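Local coordinates for protein N-hydroxyarylamine O-acetyltransferase (Bacillus cereus, PDB 4DMO) that probably transfers acetyl groups from acetyl-coenzyme A to arylamines and N-hydroxyarylamines, using a Cys-His-Glu catalytic triad, at residues S102-D107 with E156-G161; N162-M167 with G185-I190; H90-T95 with H110-L115. One frame throughout, in Å; residues are numbered along the deposited sequence.

Interaction 1 of 3, residues S102-D107 with E156-G161; sequences SIWAVD and EMTEKG
This is a surface contact in which the side chain of K160 lies over the indole of W104 and reaches on to the carboxylate of D107. It joins the start of strand 103-117 to the turn that follows strand 149-158. The methylene chain of K160 does most of the touching. Its CG sits 3.2 Å above the plane of the W104 ring, over the centre. From the centroid of the six-membered ring, K160 CG is 3.3 Å away and only 8° off the normal, a CH-pi contact over the face. The two side chains run past each other in opposite directions. K160 bends at its second torsion (chi2 -55°), which carries CD off the indole face. CE comes back to the ring, with K160 CE 3.9 Å from W104 CG. Beyond it, K160 NZ forms a salt bridge with D107 OD2 at 2.6 Å, using the anti lone pair of that oxygen. With D107 CG anti to its backbone N (chi1 -173°), the carboxylate group stands out from the backbone where K160 NZ meets it. K160 NZ is 5.3 Å from the centroid of the five-membered ring of W104, so any cation-pi attraction is weak at most. E159 meets another part of the ring obliquely, with E159 OE1 3.5 Å from W104 NE1. T158 OG1 accepts from K160 N at 2.9 Å, which makes an ST turn. The same T158 OG1 lies 3.9 Å from W104 CH2. W104 also lines the pocket of the bound 3-(1-methylpiperidinium-1-yl)propane-1-sulfonate and meets Y97 edge-to-face. Strands 88-98 and 183-188 lie alongside the contact: W104 and K160 both touch T95 of the first and A187 of the second, and V106 turns to helix 195-207.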
loop_
_atom_site.group_PDB
_atom_site.type_symbol
_atom_site.label_atom_id
_atom_site.label_comp_id
_atom_site.label_asym_id
_atom_site.label_seq_id
_atom_site.Cartn_x
_atom_site.Cartn_y
_atom_site.Cartn_z
ATOM N N SER A 102 19.675 9.128 -0.514
ATOM C CA SER A 102 20.212 8.729 -1.808
ATOM C C SER A 102 20.749 7.291 -1.808
ATOM O O SER A 102 21.904 7.049 -2.116
ATOM C CB SER A 102 21.333 9.689 -2.236
ATOM O OG SER A 102 20.840 10.997 -2.463
ATOM N N ILE A 103 19.903 6.328 -1.488
ATOM C CA ILE A 103 20.322 4.933 -1.523
ATOM C C ILE A 103 19.082 4.076 -1.593
ATOM O O ILE A 103 17.993 4.543 -1.277
ATOM C CB ILE A 103 21.069 4.512 -0.237
ATOM C CG1 ILE A 103 20.263 4.922 0.993
ATOM C CG2 ILE A 103 22.468 5.107 -0.177
ATOM C CD1 ILE A 103 20.661 4.196 2.211
ATOM N N TRP A 104 19.264 2.808 -1.955
ATOM C CA TRP A 104 18.159 1.877 -2.052
ATOM C C TRP A 104 17.762 1.375 -0.699
ATOM O O TRP A 104 18.568 1.347 0.208
ATOM C CB TRP A 104 18.523 0.681 -2.926
ATOM C CG TRP A 104 18.792 1.038 -4.339
ATOM C CD1 TRP A 104 20.018 1.166 -4.927
ATOM C CD2 TRP A 104 17.813 1.303 -5.351
ATOM N NE1 TRP A 104 19.863 1.491 -6.255
ATOM C CE2 TRP A 104 18.530 1.596 -6.547
ATOM C CE3 TRP A 104 16.413 1.331 -5.391
ATOM C CZ2 TRP A 104 17.889 1.907 -7.738
ATOM C CZ3 TRP A 104 15.779 1.632 -6.581
ATOM C CH2 TRP A 104 16.524 1.930 -7.738
ATOM N N ALA A 105 16.484 1.055 -0.563
ATOM C CA ALA A 105 15.998 0.292 0.574
ATOM C C ALA A 105 16.372 -1.155 0.331
ATOM O O ALA A 105 16.994 -1.483 -0.686
ATOM C CB ALA A 105 14.489 0.430 0.710
ATOM N N VAL A 106 15.974 -2.023 1.246
ATOM C CA VAL A 106 16.288 -3.431 1.129
ATOM C C VAL A 106 15.811 -3.967 -0.201
ATOM O O VAL A 106 14.718 -3.622 -0.681
ATOM C CB VAL A 106 15.685 -4.277 2.280
ATOM C CG1 VAL A 106 16.423 -3.988 3.531
ATOM C CG2 VAL A 106 14.196 -4.015 2.451
ATOM N N ASP A 107 16.639 -4.837 -0.779
ATOM C CA ASP A 107 16.398 -5.392 -2.105
ATOM C C ASP A 107 15.127 -6.240 -2.130
ATOM O O ASP A 107 14.941 -7.117 -1.293
ATOM C CB ASP A 107 17.588 -6.248 -2.550
ATOM C CG ASP A 107 17.460 -6.693 -3.954
ATOM O OD1 ASP A 107 16.819 -7.732 -4.196
ATOM O OD2 ASP A 107 17.948 -5.973 -4.834
ATOM N N GLU A 156 12.729 2.507 -17.458
ATOM C CA GLU A 156 14.101 2.863 -17.156
ATOM C C GLU A 156 14.832 1.764 -16.397
ATOM O O GLU A 156 14.444 1.349 -15.303
ATOM C CB GLU A 156 14.166 4.149 -16.364
ATOM C CG GLU A 156 15.593 4.570 -16.100
ATOM C CD GLU A 156 15.691 5.940 -15.467
ATOM O OE1 GLU A 156 16.095 6.004 -14.292
ATOM O OE2 GLU A 156 15.370 6.950 -16.148
ATOM N N MET A 157 15.901 1.301 -17.022
ATOM C CA MET A 157 16.734 0.261 -16.475
ATOM C C MET A 157 17.468 0.882 -15.313
ATOM O O MET A 157 18.037 1.958 -15.434
ATOM C CB MET A 157 17.718 -0.235 -17.537
ATOM C CG MET A 157 18.461 -1.528 -17.203
ATOM S SD MET A 157 17.372 -2.931 -17.051
ATOM C CE MET A 157 16.181 -2.523 -18.333
ATOM N N THR A 158 17.364 0.234 -14.158
ATOM C CA THR A 158 18.199 0.531 -13.013
ATOM C C THR A 158 18.664 -0.831 -12.599
ATOM O O THR A 158 18.294 -1.843 -13.208
ATOM C CB THR A 158 17.448 1.175 -11.788
ATOM O OG1 THR A 158 16.569 0.213 -11.207
ATOM C CG2 THR A 158 16.657 2.410 -12.181
ATOM N N GLU A 159 19.445 -0.860 -11.536
ATOM C CA GLU A 159 19.911 -2.110 -10.985
ATOM C C GLU A 159 18.818 -2.776 -10.129
ATOM O O GLU A 159 19.067 -3.815 -9.524
ATOM C CB GLU A 159 21.150 -1.869 -10.140
ATOM C CG GLU A 159 20.853 -1.161 -8.830
ATOM C CD GLU A 159 22.113 -0.864 -8.015
ATOM O OE1 GLU A 159 22.631 0.287 -8.067
ATOM O OE2 GLU A 159 22.568 -1.796 -7.327
ATOM N N LYS A 160 17.627 -2.169 -10.046
ATOM C CA LYS A 160 16.561 -2.720 -9.199
ATOM C C LYS A 160 15.278 -2.979 -9.972
ATOM O O LYS A 160 14.232 -3.268 -9.391
ATOM C CB LYS A 160 16.267 -1.786 -8.031
ATOM C CG LYS A 160 17.423 -1.598 -7.057
ATOM C CD LYS A 160 17.982 -2.935 -6.486
ATOM C CE LYS A 160 19.055 -2.659 -5.413
ATOM N NZ LYS A 160 19.580 -3.925 -4.785
ATOM N N GLY A 161 15.345 -2.862 -11.289
ATOM C CA GLY A 161 14.160 -3.053 -12.096
ATOM C C GLY A 161 14.374 -2.587 -13.522
ATOM O O GLY A 161 15.476 -2.179 -13.899
#

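Interaction 2 of 3, residues N162-M167 with G185-I190; sequences NYILEM and GYAFYI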
loop_
_atom_site.group_PDB
_atom_site.type_symbol
_atom_site.label_atom_id
_atom_site.label_comp_id
_atom_site.label_asym_id
_atom_site.label_seq_id
_atom_site.Cartn_x
_atom_site.Cartn_y
_atom_site.Cartn_z
ATOM N N ASN A 162 13.315 -2.669 -14.323
ATOM C CA ASN A 162 13.333 -2.108 -15.658
ATOM C C ASN A 162 12.255 -1.056 -15.852
ATOM O O ASN A 162 12.107 -0.539 -16.958
ATOM C CB ASN A 162 13.218 -3.191 -16.730
ATOM C CG ASN A 162 12.234 -4.257 -16.383
ATOM O OD1 ASN A 162 11.104 -3.983 -15.969
ATOM N ND2 ASN A 162 12.665 -5.502 -16.519
ATOM N N TYR A 163 11.521 -0.737 -14.782
ATOM C CA TYR A 163 10.585 0.396 -14.782
ATOM C C TYR A 163 10.719 1.145 -13.467
ATOM O O TYR A 163 11.348 0.679 -12.521
ATOM C CB TYR A 163 9.139 -0.059 -14.942
ATOM C CG TYR A 163 8.740 -0.443 -16.349
ATOM C CD1 TYR A 163 8.143 0.490 -17.184
ATOM C CD2 TYR A 163 8.937 -1.726 -16.834
ATOM C CE1 TYR A 163 7.766 0.166 -18.454
ATOM C CE2 TYR A 163 8.554 -2.071 -18.110
ATOM C CZ TYR A 163 7.961 -1.110 -18.921
ATOM O OH TYR A 163 7.567 -1.391 -20.220
ATOM N N ILE A 164 10.140 2.323 -13.412
ATOM C CA ILE A 164 10.207 3.113 -12.205
ATOM C C ILE A 164 8.898 3.826 -11.993
ATOM O O ILE A 164 8.185 4.158 -12.952
ATOM C CB ILE A 164 11.343 4.171 -12.219
ATOM C CG1 ILE A 164 11.068 5.273 -13.250
ATOM C CG2 ILE A 164 12.706 3.515 -12.460
ATOM C CD1 ILE A 164 12.174 6.386 -13.255
ATOM N N LEU A 165 8.595 4.035 -10.713
ATOM C CA LEU A 165 7.518 4.914 -10.306
ATOM C C LEU A 165 8.125 6.156 -9.710
ATOM O O LEU A 165 8.802 6.105 -8.668
ATOM C CB LEU A 165 6.620 4.246 -9.277
ATOM C CG LEU A 165 5.505 5.205 -8.910
ATOM C CD1 LEU A 165 4.535 5.318 -10.056
ATOM C CD2 LEU A 165 4.804 4.796 -7.635
ATOM N N GLU A 166 7.901 7.269 -10.398
ATOM C CA GLU A 166 8.396 8.553 -9.983
ATOM C C GLU A 166 7.269 9.353 -9.374
ATOM O O GLU A 166 6.110 9.152 -9.673
ATOM C CB GLU A 166 8.936 9.320 -11.195
ATOM C CG GLU A 166 10.415 9.178 -11.431
ATOM C CD GLU A 166 10.832 9.813 -12.731
ATOM O OE1 GLU A 166 9.993 9.840 -13.657
ATOM O OE2 GLU A 166 11.974 10.308 -12.821
ATOM N N MET A 167 7.625 10.294 -8.532
ATOM C CA MET A 167 6.624 11.076 -7.852
ATOM C C MET A 167 7.141 12.438 -7.400
ATOM O O MET A 167 8.357 12.661 -7.221
ATOM C CB MET A 167 6.137 10.325 -6.618
ATOM C CG MET A 167 7.176 10.264 -5.492
ATOM S SD MET A 167 6.786 9.085 -4.168
ATOM C CE MET A 167 8.219 9.237 -3.083
ATOM N N GLY A 185 10.456 6.746 -6.618
ATOM C CA GLY A 185 9.714 6.135 -5.520
ATOM C C GLY A 185 10.207 4.720 -5.358
ATOM O O GLY A 185 10.873 4.361 -4.386
ATOM N N TYR A 186 9.911 3.914 -6.356
ATOM C CA TYR A 186 10.574 2.634 -6.439
ATOM C C TYR A 186 10.799 2.190 -7.878
ATOM O O TYR A 186 10.161 2.679 -8.830
ATOM C CB TYR A 186 9.806 1.568 -5.665
ATOM C CG TYR A 186 8.397 1.357 -6.160
ATOM C CD1 TYR A 186 7.306 1.934 -5.504
ATOM C CD2 TYR A 186 8.155 0.555 -7.264
ATOM C CE1 TYR A 186 6.027 1.730 -5.959
ATOM C CE2 TYR A 186 6.875 0.337 -7.715
ATOM C CZ TYR A 186 5.817 0.920 -7.064
ATOM O OH TYR A 186 4.538 0.711 -7.529
ATOM N N ALA A 187 11.767 1.283 -7.996
ATOM C CA ALA A 187 12.053 0.591 -9.221
ATOM C C ALA A 187 11.433 -0.789 -9.122
ATOM O O ALA A 187 11.407 -1.395 -8.038
ATOM C CB ALA A 187 13.578 0.488 -9.411
ATOM N N PHE A 188 10.934 -1.295 -10.244
ATOM C CA PHE A 188 10.389 -2.651 -10.289
ATOM C C PHE A 188 10.651 -3.307 -11.636
ATOM O O PHE A 188 10.945 -2.622 -12.601
ATOM C CB PHE A 188 8.887 -2.660 -10.017
ATOM C CG PHE A 188 8.066 -1.916 -11.054
ATOM C CD1 PHE A 188 7.948 -0.538 -11.007
ATOM C CD2 PHE A 188 7.398 -2.602 -12.054
ATOM C CE1 PHE A 188 7.180 0.144 -11.947
ATOM C CE2 PHE A 188 6.644 -1.918 -13.001
ATOM C CZ PHE A 188 6.531 -0.547 -12.935
ATOM N N TYR A 189 10.557 -4.634 -11.665
ATOM C CA TYR A 189 10.607 -5.414 -12.887
ATOM C C TYR A 189 9.167 -5.717 -13.356
ATOM O O TYR A 189 8.302 -6.047 -12.534
ATOM C CB TYR A 189 11.359 -6.725 -12.633
ATOM C CG TYR A 189 12.808 -6.559 -12.273
ATOM C CD1 TYR A 189 13.758 -6.312 -13.266
ATOM C CD2 TYR A 189 13.247 -6.648 -10.934
ATOM C CE1 TYR A 189 15.126 -6.155 -12.948
ATOM C CE2 TYR A 189 14.632 -6.496 -10.599
ATOM C CZ TYR A 189 15.548 -6.243 -11.632
ATOM O OH TYR A 189 16.892 -6.080 -11.371
ATOM N N ILE A 190 8.901 -5.584 -14.658
ATOM C CA ILE A 190 7.557 -5.824 -15.209
ATOM C C ILE A 190 7.206 -7.312 -15.209
ATOM O O ILE A 190 6.039 -7.689 -15.309
ATOM C CB ILE A 190 7.422 -5.256 -16.661
ATOM C CG1 ILE A 190 5.957 -5.231 -17.117
ATOM C CG2 ILE A 190 8.262 -6.083 -17.639
ATOM C CD1 ILE A 190 5.008 -4.524 -16.153
#
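Strands 163-167 and 185-188 run antiparallel, 4.7 Å apart at closest and 169° between their directions, with Y163 paired to F188, I164 to A187 and L165 to Y186. They are neighbours in the large antiparallel sheet. A classic beta bulge interrupts the pairing at each end. In one, N162 and Y163 both face F188, and F188 O accepts from N162 N and Y163 N, each at 2.9 Å. In the other, G185 and Y186 both face L165; G185 N gives L165 O a bond of 2.7 Å, whereas that from Y186 N is weak. Y163, L165, Y186 and F188 share one face of the sheet. Y163 CB sits over the face of the F188 ring, 3.7 Å from its centroid and displaced toward the rim. The two rings are nearly parallel but slid apart, and they barely overlap. L165 CB lies over the centre of the Y186 ring, and L165 CD2 touches Y186 CE1 at 3.7 Å. I164 and A187 project from the other face, where A187 also meets T158. E166 is turned away from strand 185-188 and forms salt bridges with R152 and R154. At the far end, Y163 CE2 packs against I190 CB at 3.7 Å. N162 ND2 lies in the plane of the Y189 ring, at its edge, and bonds to E191. N162 OD1 receives I190 N at 3.0 Å, in its carbonyl plane and on a lone pair.

Interaction 3 of 3, residues H90-T95 with H110-L115; sequences HLVSGT and HIATVL
V92 and V114 cross at about a right angle on one face of an antiparallel strand pair, with V92 CG1 3.8 Å from V114 CG1. V92 CG2 lies beside the smaller A112, 4.0 Å from A112 CB. V114 turns CG2 to H90 CB at 3.8 Å. On the opposite face, L91 CD2 touches A112 O at 3.4 Å, and I111 CG2 and T113 OG1 at 3.9 Å each. S93 OG, anti to its backbone N (chi1 162°), donates to a water that in turn donates to H110 O. Three hydrogen-bonded pairs hold the backbones: H90 with V114, V92 with A112 and G94 with H110. H110 packs CB against G94 O at 3.6 Å. Its NE2 bonds to E125 and its side chain touches C71, consistent with a Cys-His-Glu triad of C71, H110 and E125. The pair belongs to the beta hairpin of strands 88-98 and 103-117. Strand 120-124 flanks 110-115, strand 183-188 flanks 90-95, and helix 71-84 covers the face of L91 and T113.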
loop_
_atom_site.group_PDB
_atom_site.type_symbol
_atom_site.label_atom_id
_atom_site.label_comp_id
_atom_site.label_asym_id
_atom_site.label_seq_id
_atom_site.Cartn_x
_atom_site.Cartn_y
_atom_site.Cartn_z
ATOM N N HIS A 90 -1.610 -8.913 -12.281
ATOM C CA HIS A 90 -0.381 -9.632 -11.964
ATOM C C HIS A 90 0.389 -8.899 -10.859
ATOM O O HIS A 90 0.325 -7.692 -10.750
ATOM C CB HIS A 90 0.486 -9.748 -13.224
ATOM C CG HIS A 90 -0.281 -10.197 -14.438
ATOM N ND1 HIS A 90 -0.463 -11.529 -14.757
ATOM C CD2 HIS A 90 -0.909 -9.489 -15.413
ATOM C CE1 HIS A 90 -1.183 -11.620 -15.864
ATOM N NE2 HIS A 90 -1.469 -10.397 -16.281
ATOM N N LEU A 91 1.131 -9.641 -10.058
ATOM C CA LEU A 91 2.001 -9.053 -9.073
ATOM C C LEU A 91 3.364 -8.811 -9.711
ATOM O O LEU A 91 3.783 -9.528 -10.629
ATOM C CB LEU A 91 2.162 -9.983 -7.870
ATOM C CG LEU A 91 0.971 -10.143 -6.936
ATOM C CD1 LEU A 91 1.313 -11.068 -5.799
ATOM C CD2 LEU A 91 0.563 -8.790 -6.406
ATOM N N VAL A 92 4.038 -7.779 -9.225
ATOM C CA VAL A 92 5.400 -7.496 -9.623
ATOM C C VAL A 92 6.212 -7.195 -8.384
ATOM O O VAL A 92 5.669 -6.802 -7.328
ATOM C CB VAL A 92 5.479 -6.301 -10.589
ATOM C CG1 VAL A 92 4.753 -6.642 -11.888
ATOM C CG2 VAL A 92 4.901 -5.071 -9.955
ATOM N N SER A 93 7.520 -7.374 -8.535
ATOM C CA SER A 93 8.470 -7.188 -7.461
ATOM C C SER A 93 9.353 -6.000 -7.777
ATOM O O SER A 93 9.690 -5.756 -8.930
ATOM C CB SER A 93 9.320 -8.457 -7.290
ATOM O OG SER A 93 10.505 -8.214 -6.550
ATOM N N GLY A 94 9.764 -5.297 -6.735
ATOM C CA GLY A 94 10.631 -4.159 -6.889
ATOM C C GLY A 94 11.337 -3.809 -5.607
ATOM O O GLY A 94 11.277 -4.545 -4.626
ATOM N N THR A 95 12.025 -2.672 -5.648
ATOM C CA THR A 95 12.783 -2.190 -4.539
ATOM C C THR A 95 12.542 -0.701 -4.398
ATOM O O THR A 95 12.639 0.042 -5.374
ATOM C CB THR A 95 14.294 -2.433 -4.758
ATOM O OG1 THR A 95 14.550 -3.828 -4.971
ATOM C CG2 THR A 95 15.094 -1.931 -3.553
ATOM N N HIS A 110 9.608 -4.569 -2.106
ATOM C CA HIS A 110 8.317 -4.066 -2.531
ATOM C C HIS A 110 7.558 -5.043 -3.410
ATOM O O HIS A 110 8.123 -5.770 -4.237
ATOM C CB HIS A 110 8.454 -2.722 -3.273
ATOM C CG HIS A 110 7.154 -1.986 -3.459
ATOM N ND1 HIS A 110 6.572 -1.240 -2.453
ATOM C CD2 HIS A 110 6.328 -1.862 -4.534
ATOM C CE1 HIS A 110 5.453 -0.687 -2.898
ATOM N NE2 HIS A 110 5.294 -1.036 -4.164
ATOM N N ILE A 111 6.250 -5.027 -3.244
ATOM C CA ILE A 111 5.361 -5.773 -4.110
ATOM C C ILE A 111 4.277 -4.840 -4.547
ATOM O O ILE A 111 3.844 -4.009 -3.770
ATOM C CB ILE A 111 4.706 -6.927 -3.390
ATOM C CG1 ILE A 111 5.756 -7.932 -2.950
ATOM C CG2 ILE A 111 3.621 -7.572 -4.261
ATOM C CD1 ILE A 111 6.401 -8.686 -4.072
ATOM N N ALA A 112 3.833 -4.981 -5.785
ATOM C CA ALA A 112 2.758 -4.152 -6.336
ATOM C C ALA A 112 1.990 -4.959 -7.364
ATOM O O ALA A 112 2.319 -6.119 -7.652
ATOM C CB ALA A 112 3.313 -2.885 -6.966
ATOM N N THR A 113 0.971 -4.330 -7.925
ATOM C CA THR A 113 0.040 -4.985 -8.817
ATOM C C THR A 113 0.010 -4.294 -10.174
ATOM O O THR A 113 -0.013 -3.070 -10.240
ATOM C CB THR A 113 -1.377 -4.900 -8.215
ATOM O OG1 THR A 113 -1.397 -5.477 -6.905
ATOM C CG2 THR A 113 -2.380 -5.620 -9.085
ATOM N N VAL A 114 0.006 -5.049 -11.264
ATOM C CA VAL A 114 -0.216 -4.434 -12.574
ATOM C C VAL A 114 -1.502 -4.997 -13.188
ATOM O O VAL A 114 -1.841 -6.184 -13.025
ATOM C CB VAL A 114 0.958 -4.614 -13.544
ATOM C CG1 VAL A 114 2.228 -3.986 -12.963
ATOM C CG2 VAL A 114 1.147 -6.069 -13.832
ATOM N N LEU A 115 -2.232 -4.102 -13.830
ATOM C CA LEU A 115 -3.542 -4.392 -14.390
ATOM C C LEU A 115 -3.556 -4.078 -15.900
ATOM O O LEU A 115 -3.060 -3.042 -16.342
ATOM C CB LEU A 115 -4.617 -3.562 -13.682
ATOM C CG LEU A 115 -5.984 -3.628 -14.389
ATOM C CD1 LEU A 115 -6.537 -5.023 -14.355
ATOM C CD2 LEU A 115 -6.989 -2.669 -13.786
HETATM O O HOH W 1 9.420 -8.079 -3.738
#

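All three interactions reach one antiparallel sheet. The centres of interactions 1 and 2 are about 9 Å apart, and E156 N probably bonds to N162 O at 3.1 Å. The centres of interactions 2 and 3 are about 10 Å apart. There A187 O probably accepts from T95 N at 2.8 Å, joining strands 183-188 and 88-98. Y186 CE1 is also 3.4 Å from H110 NE2, which puts interaction 2 beside the probable catalytic histidine. Interactions 1 and 3 share strand 103-117 and meet through T95. The bound 3-(1-methylpiperidinium-1-yl)propane-1-sulfonate lies about 4 Å from the W104 side chain and about 5 Å from that of E166, but about 10 Å from that of T95.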